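Local atomic coordinates of putative Type I topoisomerase (Deinococcus radiodurans, PDB entry 3M4A), a protein that probably cuts one strand of DNA, lets the strands pass and rejoins the break without ATP, as a type IB topoisomerase. Residues A134-G139 against F169-K174; G243-A248 against T322-A327; K148-G151 against L155-R158; T96-A101 against R239-T244. One frame throughout, in Å; residues are numbered along the deposited sequence.

How the contacts relate
Contacts 1 and 3 belong to the β-rich side of the catalytic core, their centres about 8 Å apart, and are tied by a backbone hydrogen bond of 2.9 Å between Tyr-150 N and Lys-172 O. Contacts 2 and 4, centres about 9 Å apart, share Gly-243 and Thr-244 of helix 235-254 and are joined by a hydrogen bond of 2.9 Å between Glu-325 OE2 and Trp-241 NE1. The same helix links the two halves, because Arg-239 NH1 lies 2.9 Å from Arg-135 O. The nearest atoms of contacts 1 and 4 are about 14 Å from the bound DNA, against about 10 Å for contact 2 and about 17 Å for contact 3.

Contact 1 (A134-G139 against F169-K174); sequences ARFRVG and FRFKGK
Phe-136 and Phe-169 form a T-shaped pair: CZ of Phe-136 stands 3.6 Å above the plane of the Phe-169 ring and over its centre, with the two planes at 86°. The Phe-136 ring meets Phe-171 differently. Phe-136 CE1 lies 3.6 Å from Phe-171 CE2, but the planes are only 11° apart and neither ring lies over the other, so they touch rim to rim. With CG anti to its carbonyl carbon (chi1 -79°), Phe-136 reaches into the corner formed by the two strand phenylalanines, completing a tightly packed aromatic cluster. If Phe-169 were an alanine, CZ of Phe-136 would probably lose the ring face it rests on and be left beside a gap.

The other end is looser and partly exposed. Lys-174 CB sits 3.8 Å above the centre of the Arg-137 guanidinium, while the extended lysine chain crosses the arginine at about a right angle and carries NZ 5.3 Å from Arg-137 NE. A water accepts from Lys-174 N at 3.1 Å and only weakly from Arg-137 NH1. Arg-137 NH2 is also bonded to Gly-279 O.

Around the cluster, Leu-130 of helix 120-134 packs on Phe-136 and Phe-169, and Lys-181 of strand 178-183 makes a cation-pi contact with Phe-136. The loop after that helix is thereby seated against the three-stranded antiparallel sheet through its central strand, 166-172.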
loop_
_atom_site.group_PDB
_atom_site.type_symbol
_atom_site.label_atom_id
_atom_site.label_comp_id
_atom_site.label_asym_id
_atom_site.label_seq_id
_atom_site.Cartn_x
_atom_site.Cartn_y
_atom_site.Cartn_z
ATOM N N ALA A 134 -4.938 5.112 3.106
ATOM C CA ALA A 134 -6.329 5.374 2.728
ATOM C C ALA A 134 -6.900 4.478 1.625
ATOM O O ALA A 134 -8.073 4.615 1.293
ATOM C CB ALA A 134 -6.498 6.845 2.359
ATOM N N ARG A 135 -6.084 3.579 1.079
ATOM C CA ARG A 135 -6.589 2.444 0.278
ATOM C C ARG A 135 -7.245 2.924 -1.023
ATOM O O ARG A 135 -8.203 2.320 -1.535
ATOM C CB ARG A 135 -7.515 1.575 1.123
ATOM C CG ARG A 135 -6.823 0.974 2.340
ATOM C CD ARG A 135 -7.789 0.445 3.398
ATOM N NE ARG A 135 -8.634 1.486 3.978
ATOM C CZ ARG A 135 -8.322 2.197 5.057
ATOM N NH1 ARG A 135 -7.181 2.009 5.692
ATOM N NH2 ARG A 135 -9.166 3.112 5.503
ATOM N N PHE A 136 -6.686 3.992 -1.585
ATOM C CA PHE A 136 -7.100 4.461 -2.909
ATOM C C PHE A 136 -6.753 3.461 -4.019
ATOM O O PHE A 136 -5.775 2.707 -3.917
ATOM C CB PHE A 136 -6.359 5.735 -3.278
ATOM C CG PHE A 136 -6.884 7.013 -2.651
ATOM C CD1 PHE A 136 -7.818 7.815 -3.314
ATOM C CD2 PHE A 136 -6.366 7.466 -1.445
ATOM C CE1 PHE A 136 -8.239 9.006 -2.761
ATOM C CE2 PHE A 136 -6.778 8.652 -0.881
ATOM C CZ PHE A 136 -7.724 9.428 -1.524
ATOM N N ARG A 137 -7.546 3.507 -5.085
ATOM C CA ARG A 137 -7.124 3.001 -6.390
ATOM C C ARG A 137 -6.260 4.060 -7.065
ATOM O O ARG A 137 -6.430 5.256 -6.831
ATOM C CB ARG A 137 -8.349 2.728 -7.265
ATOM C CG ARG A 137 -9.320 1.707 -6.732
ATOM C CD ARG A 137 -10.500 1.651 -7.676
ATOM N NE ARG A 137 -11.534 0.696 -7.324
ATOM C CZ ARG A 137 -12.559 0.937 -6.514
ATOM N NH1 ARG A 137 -12.700 2.099 -5.899
ATOM N NH2 ARG A 137 -13.452 -0.013 -6.312
ATOM N N VAL A 138 -5.334 3.648 -7.924
ATOM C CA VAL A 138 -4.467 4.604 -8.601
ATOM C C VAL A 138 -5.208 5.386 -9.708
ATOM O O VAL A 138 -5.021 6.589 -9.863
ATOM C CB VAL A 138 -3.196 3.904 -9.183
ATOM C CG1 VAL A 138 -2.430 4.854 -10.080
ATOM C CG2 VAL A 138 -2.295 3.371 -8.048
ATOM N N GLY A 139 -6.055 4.682 -10.458
ATOM C CA GLY A 139 -6.794 5.283 -11.569
ATOM C C GLY A 139 -5.927 5.433 -12.802
ATOM O O GLY A 139 -4.750 5.078 -12.800
ATOM N N PHE A 169 -11.228 13.583 1.555
ATOM C CA PHE A 169 -11.469 13.452 0.126
ATOM C C PHE A 169 -12.918 13.052 -0.092
ATOM O O PHE A 169 -13.418 12.180 0.600
ATOM C CB PHE A 169 -10.583 12.345 -0.441
ATOM C CG PHE A 169 -9.118 12.601 -0.288
ATOM C CD1 PHE A 169 -8.406 13.253 -1.285
ATOM C CD2 PHE A 169 -8.440 12.173 0.843
ATOM C CE1 PHE A 169 -7.042 13.480 -1.151
ATOM C CE2 PHE A 169 -7.067 12.400 0.970
ATOM C CZ PHE A 169 -6.379 13.038 -0.029
ATOM N N ARG A 170 -13.584 13.671 -1.069
ATOM C CA ARG A 170 -14.959 13.316 -1.446
ATOM C C ARG A 170 -15.003 13.350 -2.976
ATOM O O ARG A 170 -14.766 14.378 -3.561
ATOM C CB ARG A 170 -15.959 14.320 -0.855
ATOM C CG ARG A 170 -16.039 14.306 0.666
ATOM C CD ARG A 170 -17.243 15.108 1.235
ATOM N NE ARG A 170 -17.110 15.237 2.688
ATOM C CZ ARG A 170 -17.625 14.414 3.607
ATOM N NH1 ARG A 170 -18.398 13.390 3.278
ATOM N NH2 ARG A 170 -17.374 14.637 4.895
ATOM N N PHE A 171 -15.214 12.201 -3.604
ATOM C CA PHE A 171 -15.160 12.113 -5.062
ATOM C C PHE A 171 -15.984 10.946 -5.581
ATOM O O PHE A 171 -16.268 10.002 -4.844
ATOM C CB PHE A 171 -13.712 12.002 -5.556
ATOM C CG PHE A 171 -12.991 10.774 -5.088
ATOM C CD1 PHE A 171 -12.880 9.657 -5.912
ATOM C CD2 PHE A 171 -12.380 10.747 -3.846
ATOM C CE1 PHE A 171 -12.216 8.525 -5.483
ATOM C CE2 PHE A 171 -11.711 9.618 -3.407
ATOM C CZ PHE A 171 -11.624 8.504 -4.229
ATOM N N LYS A 172 -16.367 11.029 -6.853
ATOM C CA LYS A 172 -17.013 9.912 -7.549
ATOM C C LYS A 172 -15.935 8.922 -7.950
ATOM O O LYS A 172 -15.086 9.234 -8.789
ATOM C CB LYS A 172 -17.767 10.403 -8.793
ATOM C CG LYS A 172 -18.500 9.297 -9.548
ATOM C CD LYS A 172 -19.240 9.792 -10.796
ATOM C CE LYS A 172 -20.247 10.888 -10.475
ATOM N NZ LYS A 172 -21.450 10.859 -11.356
ATOM N N GLY A 173 -15.951 7.738 -7.339
ATOM C CA GLY A 173 -14.969 6.711 -7.650
ATOM C C GLY A 173 -15.471 5.708 -8.674
ATOM O O GLY A 173 -16.507 5.922 -9.318
ATOM N N LYS A 174 -14.740 4.607 -8.800
ATOM C CA LYS A 174 -15.045 3.577 -9.799
ATOM C C LYS A 174 -16.481 3.088 -9.684
ATOM O O LYS A 174 -17.006 2.874 -8.584
ATOM C CB LYS A 174 -14.076 2.397 -9.704
ATOM C CG LYS A 174 -14.003 1.576 -10.991
ATOM C CD LYS A 174 -12.991 0.457 -10.891
ATOM C CE LYS A 174 -12.872 -0.300 -12.209
ATOM N NZ LYS A 174 -12.255 -1.652 -12.000
HETATM O O HOH W 1 -11.875 4.975 -7.638
#

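Contact 2 (G243-A248 against T322-A327); sequences GTLLAA and TRSEGA
Leu-245 and Glu-325 are the nearest CA pair between 243-248 and 322-327, 6.7 Å apart where the second helix has just begun. The leucine spans the gap. With CG anti to the backbone N (chi1 177°), it splits its methyls between two residues: CD1 lies 3.7 Å from both OG and the carbonyl O of Ser-324, whereas CD2 meets CG of Glu-325 at 3.7 Å. It is therefore the aliphatic part of the glutamate that packs, crossing the leucine at about a right angle.

Thr-322 and Glu-325 form a capping box at the start of helix 323-337. Glu-325 N donates to Thr-322 OG1 at 3.1 Å, and Thr-322 N returns a nearly straight bond of 3.0 Å (172°) to Glu-325 OE1, which accepts through its anti lone pair. The box folds the carboxylate back toward the N-cap, which is consistent with CG being held beside Leu-245.

The second carboxylate oxygen, OE2, is hydrogen-bonded to His-132 NE2 and also takes the Trp-241 N-H. Ser-324, in the conformer described, bonds through OG to Glu-249 of helix 235-254, a polar link between the two helices beside the leucine methyl.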
loop_
_atom_site.group_PDB
_atom_site.type_symbol
_atom_site.label_atom_id
_atom_site.label_comp_id
_atom_site.label_asym_id
_atom_site.label_seq_id
_atom_site.Cartn_x
_atom_site.Cartn_y
_atom_site.Cartn_z
ATOM N N GLY A 243 -7.552 -3.373 3.317
ATOM C CA GLY A 243 -8.862 -3.963 3.599
ATOM C C GLY A 243 -8.855 -4.984 4.730
ATOM O O GLY A 243 -9.719 -4.963 5.594
ATOM N N THR A 244 -7.846 -5.852 4.722
ATOM C CA THR A 244 -7.652 -6.866 5.750
ATOM C C THR A 244 -7.355 -6.200 7.112
ATOM O O THR A 244 -7.934 -6.585 8.133
ATOM C CB THR A 244 -6.544 -7.842 5.355
ATOM O OG1 THR A 244 -6.923 -8.527 4.153
ATOM C CG2 THR A 244 -6.256 -8.868 6.466
ATOM N N LEU A 245 -6.496 -5.171 7.093
ATOM C CA LEU A 245 -6.145 -4.419 8.301
ATOM C C LEU A 245 -7.385 -3.745 8.897
ATOM O O LEU A 245 -7.655 -3.869 10.090
ATOM C CB LEU A 245 -5.060 -3.394 7.994
ATOM C CG LEU A 245 -4.651 -2.503 9.161
ATOM C CD1 LEU A 245 -3.982 -3.315 10.267
ATOM C CD2 LEU A 245 -3.762 -1.349 8.703
ATOM N N LEU A 246 -8.138 -3.033 8.051
ATOM C CA LEU A 246 -9.355 -2.342 8.506
ATOM C C LEU A 246 -10.362 -3.331 9.103
ATOM O O LEU A 246 -10.930 -3.079 10.158
ATOM C CB LEU A 246 -9.986 -1.509 7.373
ATOM C CG LEU A 246 -11.070 -0.518 7.781
ATOM C CD1 LEU A 246 -10.495 0.590 8.621
ATOM C CD2 LEU A 246 -11.746 0.060 6.552
ATOM N N ALA A 247 -10.546 -4.468 8.437
ATOM C CA ALA A 247 -11.391 -5.536 8.960
ATOM C C ALA A 247 -10.896 -6.029 10.323
ATOM O O ALA A 247 -11.676 -6.168 11.272
ATOM C CB ALA A 247 -11.478 -6.683 7.964
ATOM N N ALA A 248 -9.596 -6.265 10.433
ATOM C CA ALA A 248 -9.038 -6.777 11.684
ATOM C C ALA A 248 -9.197 -5.768 12.834
ATOM O O ALA A 248 -9.527 -6.133 13.967
ATOM C CB ALA A 248 -7.568 -7.149 11.482
ATOM N N THR A 322 2.652 0.081 11.722
ATOM C CA THR A 322 1.877 0.638 12.815
ATOM C C THR A 322 1.610 -0.480 13.836
ATOM O O THR A 322 1.821 -1.667 13.533
ATOM C CB THR A 322 0.544 1.221 12.339
ATOM O OG1 THR A 322 -0.296 0.159 11.888
ATOM C CG2 THR A 322 0.758 2.232 11.205
ATOM N N ARG A 323 1.139 -0.112 15.027
ATOM C CA ARG A 323 0.826 -1.094 16.066
ATOM C C ARG A 323 -0.139 -2.157 15.530
ATOM O O ARG A 323 0.124 -3.365 15.648
ATOM C CB ARG A 323 0.235 -0.401 17.289
ATOM C CG ARG A 323 -0.022 -1.294 18.483
ATOM C CD ARG A 323 -0.520 -0.469 19.666
ATOM N NE ARG A 323 -1.211 -1.270 20.677
ATOM C CZ ARG A 323 -1.659 -0.788 21.838
ATOM N NH1 ARG A 323 -1.482 0.495 22.159
ATOM N NH2 ARG A 323 -2.284 -1.591 22.691
ATOM N N SER A 324 -1.216 -1.720 14.879
ATOM C CA SER A 324 -2.190 -2.675 14.351
ATOM C C SER A 324 -1.620 -3.490 13.187
ATOM O O SER A 324 -1.953 -4.662 13.043
ATOM C CB SER A 324 -3.483 -1.961 13.930
ATOM O OG SER A 324 -3.190 -0.958 12.982
ATOM N N GLU A 325 -0.767 -2.889 12.346
ATOM C CA GLU A 325 -0.139 -3.616 11.241
ATOM C C GLU A 325 0.778 -4.736 11.758
ATOM O O GLU A 325 0.814 -5.833 11.196
ATOM C CB GLU A 325 0.663 -2.678 10.336
ATOM C CG GLU A 325 -0.170 -1.892 9.360
ATOM C CD GLU A 325 0.664 -1.012 8.447
ATOM O OE1 GLU A 325 1.640 -0.383 8.933
ATOM O OE2 GLU A 325 0.335 -0.940 7.243
ATOM N N GLY A 326 1.498 -4.439 12.834
ATOM C CA GLY A 326 2.381 -5.406 13.456
ATOM C C GLY A 326 1.588 -6.577 13.987
ATOM O O GLY A 326 1.958 -7.733 13.778
ATOM N N ALA A 327 0.497 -6.286 14.674
ATOM C CA ALA A 327 -0.353 -7.345 15.203
ATOM C C ALA A 327 -0.960 -8.163 14.065
ATOM O O ALA A 327 -1.067 -9.394 14.167
ATOM C CB ALA A 327 -1.417 -6.790 16.121
#

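Contact 3 (K148-G151 against L155-R158); sequences KTYG and LRQR
Tyr-150 meets 155-158 through its CB and the hydroxyl end of its ring, within the loop joining helix 141-147 to strand 160-163. The apolar part is small: Tyr-150 CB touches CD2 of Leu-155 at 4.1 Å, and the leucine also packs on Phe-169 and Phe-171 of strand 166-172. Leu-155 CG makes van der Waals contact with Gly-151 O at 3.4 Å, reached with CG anti to the leucine's own carbonyl carbon (chi1 -69°). Gly-151 O and Leu-155 N are 3.2 Å apart, but the angle is too poor for a hydrogen bond.

The polar part gathers two arginines round the phenol. Arg-156 NE lies 3.5 Å from Tyr-150 OH and NH2 of Arg-158 lies 3.6 Å from it, but neither makes a hydrogen bond with it. Each guanidinium stands nearly perpendicular to the ring, at 83° for Arg-156 and 85° for Arg-158. Arg-158 points its edge at the hydroxyl, and Arg-156 has Tyr-150 CE2 near its plane. Trp-202 engages Arg-156 in a cation-pi contact, while His-159 meets the tyrosine ring.

Without a directional bond to either guanidinium, the phenol oxygen probably acts through its partial negative charge, easing two nearby positive groups.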
loop_
_atom_site.group_PDB
_atom_site.type_symbol
_atom_site.label_atom_id
_atom_site.label_comp_id
_atom_site.label_asym_id
_atom_site.label_seq_id
_atom_site.Cartn_x
_atom_site.Cartn_y
_atom_site.Cartn_z
ATOM N N LYS A 148 -15.732 9.411 -16.480
ATOM C CA LYS A 148 -15.992 10.573 -15.628
ATOM C C LYS A 148 -16.056 10.147 -14.158
ATOM O O LYS A 148 -16.902 10.610 -13.385
ATOM C CB LYS A 148 -17.277 11.301 -16.065
ATOM C CG LYS A 148 -17.393 11.501 -17.571
ATOM C CD LYS A 148 -16.214 12.273 -18.126
ATOM C CE LYS A 148 -16.452 12.745 -19.563
ATOM N NZ LYS A 148 -16.669 11.615 -20.502
ATOM N N THR A 149 -15.176 9.216 -13.804
ATOM C CA THR A 149 -14.964 8.821 -12.411
ATOM C C THR A 149 -13.463 8.887 -12.126
ATOM O O THR A 149 -12.639 8.928 -13.053
ATOM C CB THR A 149 -15.509 7.422 -12.120
ATOM O OG1 THR A 149 -14.834 6.474 -12.942
ATOM C CG2 THR A 149 -17.027 7.351 -12.383
ATOM N N TYR A 150 -13.110 8.911 -10.840
ATOM C CA TYR A 150 -11.767 9.287 -10.421
ATOM C C TYR A 150 -11.096 8.272 -9.511
ATOM O O TYR A 150 -11.764 7.457 -8.879
ATOM C CB TYR A 150 -11.815 10.639 -9.725
ATOM C CG TYR A 150 -12.461 11.706 -10.560
ATOM C CD1 TYR A 150 -13.804 12.025 -10.398
ATOM C CD2 TYR A 150 -11.737 12.365 -11.538
ATOM C CE1 TYR A 150 -14.400 12.998 -11.177
ATOM C CE2 TYR A 150 -12.318 13.345 -12.315
ATOM C CZ TYR A 150 -13.644 13.654 -12.140
ATOM O OH TYR A 150 -14.208 14.650 -12.921
ATOM N N GLY A 151 -9.765 8.317 -9.522
ATOM C CA GLY A 151 -8.913 7.558 -8.629
ATOM C C GLY A 151 -7.831 8.506 -8.168
ATOM O O GLY A 151 -7.851 9.670 -8.515
ATOM N N LEU A 155 -7.392 12.741 -9.360
ATOM C CA LEU A 155 -8.125 13.640 -8.493
ATOM C C LEU A 155 -7.902 15.084 -8.905
ATOM O O LEU A 155 -6.831 15.460 -9.376
ATOM C CB LEU A 155 -7.741 13.513 -7.010
ATOM C CG LEU A 155 -8.119 12.243 -6.265
ATOM C CD1 LEU A 155 -7.794 12.416 -4.783
ATOM C CD2 LEU A 155 -9.593 11.911 -6.462
ATOM N N ARG A 156 -8.962 15.856 -8.726
ATOM C CA ARG A 156 -8.954 17.271 -8.925
ATOM C C ARG A 156 -8.864 17.960 -7.570
ATOM O O ARG A 156 -9.198 17.379 -6.527
ATOM C CB ARG A 156 -10.232 17.691 -9.662
ATOM C CG ARG A 156 -10.291 17.168 -11.090
ATOM C CD ARG A 156 -11.667 17.354 -11.690
ATOM N NE ARG A 156 -11.649 17.052 -13.119
ATOM C CZ ARG A 156 -11.352 17.923 -14.087
ATOM N NH1 ARG A 156 -11.054 19.190 -13.816
ATOM N NH2 ARG A 156 -11.355 17.512 -15.349
ATOM N N GLN A 157 -8.400 19.199 -7.573
ATOM C CA GLN A 157 -8.380 19.975 -6.332
ATOM C C GLN A 157 -9.742 20.058 -5.658
ATOM O O GLN A 157 -9.811 20.103 -4.428
ATOM C CB GLN A 157 -7.827 21.390 -6.557
ATOM C CG GLN A 157 -6.351 21.397 -6.856
ATOM C CD GLN A 157 -5.730 22.791 -6.857
ATOM O OE1 GLN A 157 -6.322 23.751 -6.361
ATOM N NE2 GLN A 157 -4.540 22.900 -7.435
ATOM N N ARG A 158 -10.834 20.034 -6.446
ATOM C CA ARG A 158 -12.187 20.143 -5.902
ATOM C C ARG A 158 -12.612 18.952 -5.062
ATOM O O ARG A 158 -13.636 18.998 -4.378
ATOM C CB ARG A 158 -13.213 20.365 -7.027
ATOM C CG ARG A 158 -13.605 19.132 -7.804
ATOM C CD ARG A 158 -14.744 19.448 -8.750
ATOM N NE ARG A 158 -15.013 18.354 -9.685
ATOM C CZ ARG A 158 -15.835 17.342 -9.452
ATOM N NH1 ARG A 158 -16.481 17.252 -8.297
ATOM N NH2 ARG A 158 -16.005 16.405 -10.375
#

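Contact 4 (T96-A101 against R239-T244); sequences TRFAGA and RTWGGT
Phe-98 and Ala-99 of helix 91-113 both press on the indole of Trp-241. The Phe-98 edge carries one half: CE2 lies 3.6 Å from Trp-241 CB, and both CE2 and CD2 come to 3.9 Å from Trp-241 CG. The centroid of its ring is 5.5 Å from that of the five-membered ring with planes at 63°, an offset edge-to-face pair. Ala-99 takes the other half. Its CA lies over one face of the indole, and its methyl approaches the six-membered end, CB being 3.5 Å from Trp-241 CH2 and 3.7 Å from CZ3. Phe-98 leans across the gap because CG is anti to the backbone N (chi1 -177°), and the tryptophan, with the same first torsion (chi1 173°), reaches back.

Further out, Phe-233 and Phe-238 each meet Phe-98 edge to face. Leu-95 and Leu-102 of helix 91-113, with Leu-328 of helix 323-337, pack on Trp-241, whose NE1 is bonded to Glu-325 OE2. One turn along helix 235-254, Thr-244 OG1 donates to Thr-240 O at 2.9 Å. Thr-244 N reaches that same oxygen from the opposite face of its carbonyl plane, so the two grip it together.

With a phenylalanine in place of Trp-241, Ala-99 CB would probably lose much of the surface it rests on, and Glu-325 OE2 would be left without its indole N-H mate. The chemistry is thus mixed: between these two segments the contact is carbon against carbon, while the indole N-H adds a polar tie to helix 323-337, beside packing from Leu-328 and Lys-329.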
loop_
_atom_site.group_PDB
_atom_site.type_symbol
_atom_site.label_atom_id
_atom_site.label_comp_id
_atom_site.label_asym_id
_atom_site.label_seq_id
_atom_site.Cartn_x
_atom_site.Cartn_y
_atom_site.Cartn_z
ATOM N N THR A 96 1.696 -11.606 4.247
ATOM C CA THR A 96 2.780 -11.678 5.229
ATOM C C THR A 96 4.063 -11.157 4.613
ATOM O O THR A 96 4.804 -10.415 5.245
ATOM C CB THR A 96 3.006 -13.139 5.695
ATOM O OG1 THR A 96 1.769 -13.683 6.160
ATOM C CG2 THR A 96 4.036 -13.197 6.812
ATOM N N ARG A 97 4.315 -11.531 3.364
ATOM C CA ARG A 97 5.499 -11.065 2.674
ATOM C C ARG A 97 5.408 -9.570 2.356
ATOM O O ARG A 97 6.380 -8.840 2.513
ATOM C CB ARG A 97 5.745 -11.872 1.404
ATOM C CG ARG A 97 7.159 -11.728 0.867
ATOM C CD ARG A 97 8.219 -12.400 1.768
ATOM N NE ARG A 97 8.186 -13.858 1.679
ATOM C CZ ARG A 97 8.759 -14.586 0.720
ATOM N NH1 ARG A 97 9.414 -14.008 -0.280
ATOM N NH2 ARG A 97 8.669 -15.909 0.754
ATOM N N PHE A 98 4.232 -9.115 1.940
ATOM C CA PHE A 98 4.011 -7.675 1.730
ATOM C C PHE A 98 4.300 -6.876 3.011
ATOM O O PHE A 98 4.959 -5.832 2.959
ATOM C CB PHE A 98 2.583 -7.421 1.255
ATOM C CG PHE A 98 2.293 -5.982 0.940
ATOM C CD1 PHE A 98 2.886 -5.373 -0.147
ATOM C CD2 PHE A 98 1.406 -5.241 1.716
ATOM C CE1 PHE A 98 2.623 -4.061 -0.474
ATOM C CE2 PHE A 98 1.126 -3.909 1.394
ATOM C CZ PHE A 98 1.749 -3.319 0.314
ATOM N N ALA A 99 3.849 -7.369 4.166
ATOM C CA ALA A 99 4.121 -6.710 5.440
ATOM C C ALA A 99 5.622 -6.652 5.714
ATOM O O ALA A 99 6.112 -5.711 6.337
ATOM C CB ALA A 99 3.402 -7.438 6.576
ATOM N N GLY A 100 6.347 -7.650 5.221
ATOM C CA GLY A 100 7.812 -7.642 5.281
ATOM C C GLY A 100 8.497 -6.578 4.433
ATOM O O GLY A 100 9.642 -6.203 4.738
ATOM N N ALA A 101 7.818 -6.109 3.381
ATOM C CA ALA A 101 8.328 -5.077 2.464
ATOM C C ALA A 101 7.943 -3.660 2.903
ATOM O O ALA A 101 8.490 -2.687 2.409
ATOM C CB ALA A 101 7.829 -5.317 1.042
ATOM N N ARG A 239 -4.594 -2.266 -1.188
ATOM C CA ARG A 239 -6.025 -2.409 -0.938
ATOM C C ARG A 239 -6.379 -3.737 -0.280
ATOM O O ARG A 239 -7.218 -3.774 0.609
ATOM C CB ARG A 239 -6.833 -2.173 -2.217
ATOM C CG ARG A 239 -6.949 -0.687 -2.515
ATOM C CD ARG A 239 -7.418 -0.407 -3.927
ATOM N NE ARG A 239 -8.739 -0.990 -4.208
ATOM C CZ ARG A 239 -9.901 -0.457 -3.831
ATOM N NH1 ARG A 239 -9.948 0.666 -3.125
ATOM N NH2 ARG A 239 -11.033 -1.060 -4.177
ATOM N N THR A 240 -5.698 -4.814 -0.664
ATOM C CA THR A 240 -5.897 -6.102 -0.006
ATOM C C THR A 240 -5.302 -6.090 1.424
ATOM O O THR A 240 -5.957 -6.494 2.374
ATOM C CB THR A 240 -5.306 -7.264 -0.829
ATOM O OG1 THR A 240 -3.907 -7.053 -1.047
ATOM C CG2 THR A 240 -6.022 -7.390 -2.181
ATOM N N TRP A 241 -4.082 -5.586 1.582
ATOM C CA TRP A 241 -3.517 -5.394 2.925
ATOM C C TRP A 241 -4.371 -4.440 3.753
ATOM O O TRP A 241 -4.767 -4.759 4.874
ATOM C CB TRP A 241 -2.084 -4.858 2.841
ATOM C CG TRP A 241 -1.493 -4.483 4.164
ATOM C CD1 TRP A 241 -1.330 -3.209 4.668
ATOM C CD2 TRP A 241 -0.980 -5.372 5.161
ATOM N NE1 TRP A 241 -0.732 -3.261 5.898
ATOM C CE2 TRP A 241 -0.516 -4.572 6.240
ATOM C CE3 TRP A 241 -0.868 -6.764 5.259
ATOM C CZ2 TRP A 241 0.043 -5.119 7.393
ATOM C CZ3 TRP A 241 -0.292 -7.307 6.407
ATOM C CH2 TRP A 241 0.143 -6.492 7.464
ATOM N N GLY A 242 -4.672 -3.262 3.206
ATOM C CA GLY A 242 -5.470 -2.275 3.943
ATOM C C GLY A 242 -6.885 -2.700 4.257
ATOM O O GLY A 242 -7.374 -2.441 5.359
ATOM N N GLY A 243 -7.552 -3.373 3.317
ATOM C CA GLY A 243 -8.862 -3.963 3.599
ATOM C C GLY A 243 -8.855 -4.984 4.730
ATOM O O GLY A 243 -9.719 -4.963 5.594
ATOM N N THR A 244 -7.846 -5.852 4.722
ATOM C CA THR A 244 -7.652 -6.866 5.750
ATOM C C THR A 244 -7.355 -6.200 7.112
ATOM O O THR A 244 -7.934 -6.585 8.133
ATOM C CB THR A 244 -6.544 -7.842 5.355
ATOM O OG1 THR A 244 -6.923 -8.527 4.153
ATOM C CG2 THR A 244 -6.256 -8.868 6.466
#